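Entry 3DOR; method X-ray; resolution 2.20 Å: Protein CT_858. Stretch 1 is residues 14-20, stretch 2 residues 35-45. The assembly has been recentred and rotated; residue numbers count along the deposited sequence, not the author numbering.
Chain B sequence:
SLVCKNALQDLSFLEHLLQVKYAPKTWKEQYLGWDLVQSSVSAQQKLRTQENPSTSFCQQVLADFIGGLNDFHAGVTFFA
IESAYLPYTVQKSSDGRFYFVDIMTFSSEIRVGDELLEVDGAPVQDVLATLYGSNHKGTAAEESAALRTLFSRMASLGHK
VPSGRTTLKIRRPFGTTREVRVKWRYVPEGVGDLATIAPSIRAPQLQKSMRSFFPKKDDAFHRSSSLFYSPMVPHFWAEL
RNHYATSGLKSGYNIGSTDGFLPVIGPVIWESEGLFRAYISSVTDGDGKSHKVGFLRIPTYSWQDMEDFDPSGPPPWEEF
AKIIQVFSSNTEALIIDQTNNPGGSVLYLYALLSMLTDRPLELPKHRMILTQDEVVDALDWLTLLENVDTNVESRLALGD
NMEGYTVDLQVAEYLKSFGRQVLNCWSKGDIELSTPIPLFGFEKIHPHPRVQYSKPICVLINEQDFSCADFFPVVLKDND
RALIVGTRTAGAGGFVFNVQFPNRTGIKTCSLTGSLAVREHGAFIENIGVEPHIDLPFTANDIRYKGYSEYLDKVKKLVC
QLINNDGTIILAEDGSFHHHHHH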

# COMPACT_ATOMS: atom_id res chain seq x y z
N LEU B 14 -0.22 14.33 -12.18
CA LEU B 14 1.21 14.11 -12.02
C LEU B 14 1.93 15.43 -11.84
O LEU B 14 2.77 15.57 -10.96
N GLU B 15 1.59 16.40 -12.68
CA GLU B 15 2.20 17.72 -12.59
C GLU B 15 2.01 18.29 -11.19
O GLU B 15 2.92 18.93 -10.64
N HIS B 16 0.84 18.08 -10.60
CA HIS B 16 0.60 18.60 -9.27
C HIS B 16 1.45 17.88 -8.23
O HIS B 16 1.89 18.48 -7.26
N LEU B 17 1.69 16.59 -8.44
CA LEU B 17 2.52 15.83 -7.50
C LEU B 17 3.95 16.41 -7.53
O LEU B 17 4.63 16.47 -6.51
N LEU B 18 4.37 16.84 -8.72
CA LEU B 18 5.71 17.41 -8.89
C LEU B 18 5.94 18.72 -8.14
O LEU B 18 7.08 19.13 -7.94
N GLN B 19 4.86 19.39 -7.74
CA GLN B 19 5.00 20.64 -7.00
C GLN B 19 4.78 20.45 -5.51
O GLN B 19 5.20 21.27 -4.70
N VAL B 20 4.14 19.35 -5.15
CA VAL B 20 3.84 19.09 -3.76
C VAL B 20 4.74 18.06 -3.08
O VAL B 20 4.98 18.15 -1.87
N ASP B 35 11.92 22.97 -16.63
CA ASP B 35 10.84 23.81 -16.12
C ASP B 35 9.55 23.01 -16.14
O ASP B 35 9.10 22.56 -17.20
N LEU B 36 8.95 22.85 -14.97
CA LEU B 36 7.72 22.08 -14.82
C LEU B 36 6.56 22.49 -15.73
O LEU B 36 6.09 21.70 -16.54
N VAL B 37 6.09 23.73 -15.59
CA VAL B 37 4.97 24.21 -16.40
C VAL B 37 5.23 23.99 -17.89
O VAL B 37 4.39 23.43 -18.59
N GLN B 38 6.39 24.41 -18.36
CA GLN B 38 6.75 24.26 -19.77
C GLN B 38 6.79 22.80 -20.24
O GLN B 38 6.32 22.49 -21.34
N SER B 39 7.34 21.90 -19.43
CA SER B 39 7.39 20.49 -19.81
C SER B 39 5.96 19.96 -19.86
O SER B 39 5.61 19.14 -20.71
N SER B 40 5.13 20.43 -18.94
CA SER B 40 3.74 20.01 -18.89
C SER B 40 3.01 20.51 -20.14
O SER B 40 2.35 19.73 -20.84
N VAL B 41 3.13 21.80 -20.40
CA VAL B 41 2.49 22.39 -21.57
C VAL B 41 2.89 21.65 -22.83
O VAL B 41 2.07 21.43 -23.72
N SER B 42 4.16 21.24 -22.90
CA SER B 42 4.65 20.52 -24.06
C SER B 42 3.97 19.15 -24.17
O SER B 42 3.56 18.73 -25.25
N ALA B 43 3.86 18.46 -23.04
CA ALA B 43 3.22 17.14 -23.03
C ALA B 43 1.76 17.27 -23.44
O ALA B 43 1.27 16.49 -24.25
N GLN B 44 1.08 18.27 -22.88
CA GLN B 44 -0.33 18.51 -23.19
C GLN B 44 -0.53 18.67 -24.69
O GLN B 44 -1.42 18.06 -25.29
N GLN B 45 0.32 19.50 -25.30
CA GLN B 45 0.22 19.72 -26.73
C GLN B 45 0.39 18.44 -27.53
O GLN B 45 -0.31 18.22 -28.51

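The most unusual feature of this contact is that its knob is a charged residue: Glu15, rather than a leucine or an alanine, drops its side chain into the hole formed by Leu36, Val37, Ser40 and Gln44 on the facing helix. The general principle is that a carboxylate can serve as a packing element when the pocket that receives it is apolar along the stem and polar at the tip.

The backbone sets the stage. The two helices run nearly antiparallel, at 171°, and their axes come no closer than 10.8 Å, so side chains must span the gap. Register is fixed where Glu15 CA and Ser40 CA lie 6.9 Å apart. Glu15 points toward the other helix and is fully extended, with chi1 and chi2 both t and chi3 at 175°. This stretched form carries the carboxylate across while its methylene stem lies against leucine, Glu15 CG being 3.8 Å from Leu36 CD1. At the tip, Ser40 OG donates a hydrogen bond of 2.7 Å to Glu15 OE2, the one hydrogen bond between the stretches. Ser40 also points inward, in the t rotamer.

The serine is itself held from within its own helix. Gln44, one turn further on, leaves its backbone sideways, but its end swings nearer, and Gln44 NE2 donates to Ser40 OG at 3.2 Å. A short relay results, from glutamine amide to serine hydroxyl to carboxylate. Gln44 NE2 remains 4.4 Å from Glu15 OE2, so its link to the acid passes through the serine.

Next to this polar site, Leu36 supplies the apolar half and has the largest area covered by the opposing stretch. It points inward with chi1 t and chi2 p, a common leucine pairing; both methyls pack against Leu18 and Glu15, and CD2 also reaches Gln19. Leu36 CD1 meets Leu18 CD1 at 3.6 Å, where the inward-pointing Leu18 adopts m and t. Leu36 CD2 lies only 3.1 Å from Gln19 CG, a tight approach for two carbons; Gln19 starts sideways, and its m, t conformation brings the chain over the leucine. Val37, sideways with chi1 t, borders the hole more loosely, its CA 4.3 Å from Glu15 OE1.

Beyond the interface, Asp35 caps the start of the second helix by accepting from Gln38 N at Asp35 OD2, 2.8 Å away, just ahead of the turn that carries Leu36 into the contact.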

# COMPACT_ATOMS: atom_id res chain seq x y z
CB LEU B 14 1.79 13.39 -13.23
CG LEU B 14 1.31 11.98 -13.51
CD1 LEU B 14 2.08 11.45 -14.72
CD2 LEU B 14 1.51 11.08 -12.29
CB GLU B 15 1.57 18.67 -13.61
CG GLU B 15 2.15 20.08 -13.55
CD GLU B 15 1.41 21.08 -14.43
OE1 GLU B 15 1.74 22.28 -14.38
OE2 GLU B 15 0.50 20.65 -15.18
CB HIS B 16 -0.89 18.50 -8.91
CG HIS B 16 -1.20 18.99 -7.53
ND1 HIS B 16 -1.51 18.13 -6.49
CD2 HIS B 16 -1.16 20.23 -6.99
CE1 HIS B 16 -1.64 18.83 -5.38
NE2 HIS B 16 -1.43 20.10 -5.65
CB LEU B 17 2.56 14.35 -7.88
CG LEU B 17 1.24 13.57 -7.84
CD1 LEU B 17 1.49 12.10 -8.15
CD2 LEU B 17 0.59 13.72 -6.48
CB LEU B 18 6.01 17.60 -10.37
CG LEU B 18 6.01 16.29 -11.16
CD1 LEU B 18 6.40 16.56 -12.60
CD2 LEU B 18 6.97 15.30 -10.52
CB GLN B 19 4.03 21.69 -7.53
CG GLN B 19 4.35 22.11 -8.94
CD GLN B 19 3.72 23.42 -9.33
OE1 GLN B 19 2.50 23.52 -9.44
NE2 GLN B 19 4.55 24.44 -9.54
CB VAL B 20 2.36 18.66 -3.61
CG1 VAL B 20 2.08 18.14 -2.22
CG2 VAL B 20 1.46 19.84 -3.91
CB ASP B 35 10.64 25.07 -16.96
CG ASP B 35 9.49 25.93 -16.44
OD1 ASP B 35 9.66 26.60 -15.40
OD2 ASP B 35 8.41 25.92 -17.07
CB LEU B 36 7.28 22.12 -13.35
CG LEU B 36 5.99 21.35 -13.02
CD1 LEU B 36 5.97 19.98 -13.70
CD2 LEU B 36 5.88 21.20 -11.52
CB VAL B 37 4.71 25.71 -16.15
CG1 VAL B 37 3.55 26.19 -17.01
CG2 VAL B 37 4.40 25.94 -14.68
CB GLN B 38 8.09 24.95 -20.02
CG GLN B 38 8.57 24.89 -21.45
CD GLN B 38 9.66 23.86 -21.66
OE1 GLN B 38 10.77 24.00 -21.14
NE2 GLN B 38 9.34 22.81 -22.41
CB SER B 39 8.18 19.67 -18.78
OG SER B 39 9.50 20.15 -18.62
CB SER B 40 3.07 20.56 -17.64
OG SER B 40 1.74 20.05 -17.53
CB VAL B 41 2.87 23.89 -21.72
CG1 VAL B 41 2.55 24.38 -23.12
CG2 VAL B 41 2.09 24.70 -20.70
CB SER B 42 6.16 20.34 -23.97
OG SER B 42 6.63 19.48 -25.00
CB ALA B 43 3.31 16.52 -21.64
CB GLN B 44 -0.82 19.78 -22.49
CG GLN B 44 -0.80 19.69 -20.98
CD GLN B 44 -1.25 20.98 -20.32
OE1 GLN B 44 -2.31 21.51 -20.65
NE2 GLN B 44 -0.45 21.47 -19.39
CB GLN B 45 1.25 20.76 -27.18
CG GLN B 45 0.70 22.16 -27.08
CD GLN B 45 -0.62 22.30 -27.82
OE1 GLN B 45 -0.70 22.01 -29.02
NE2 GLN B 45 -1.65 22.75 -27.11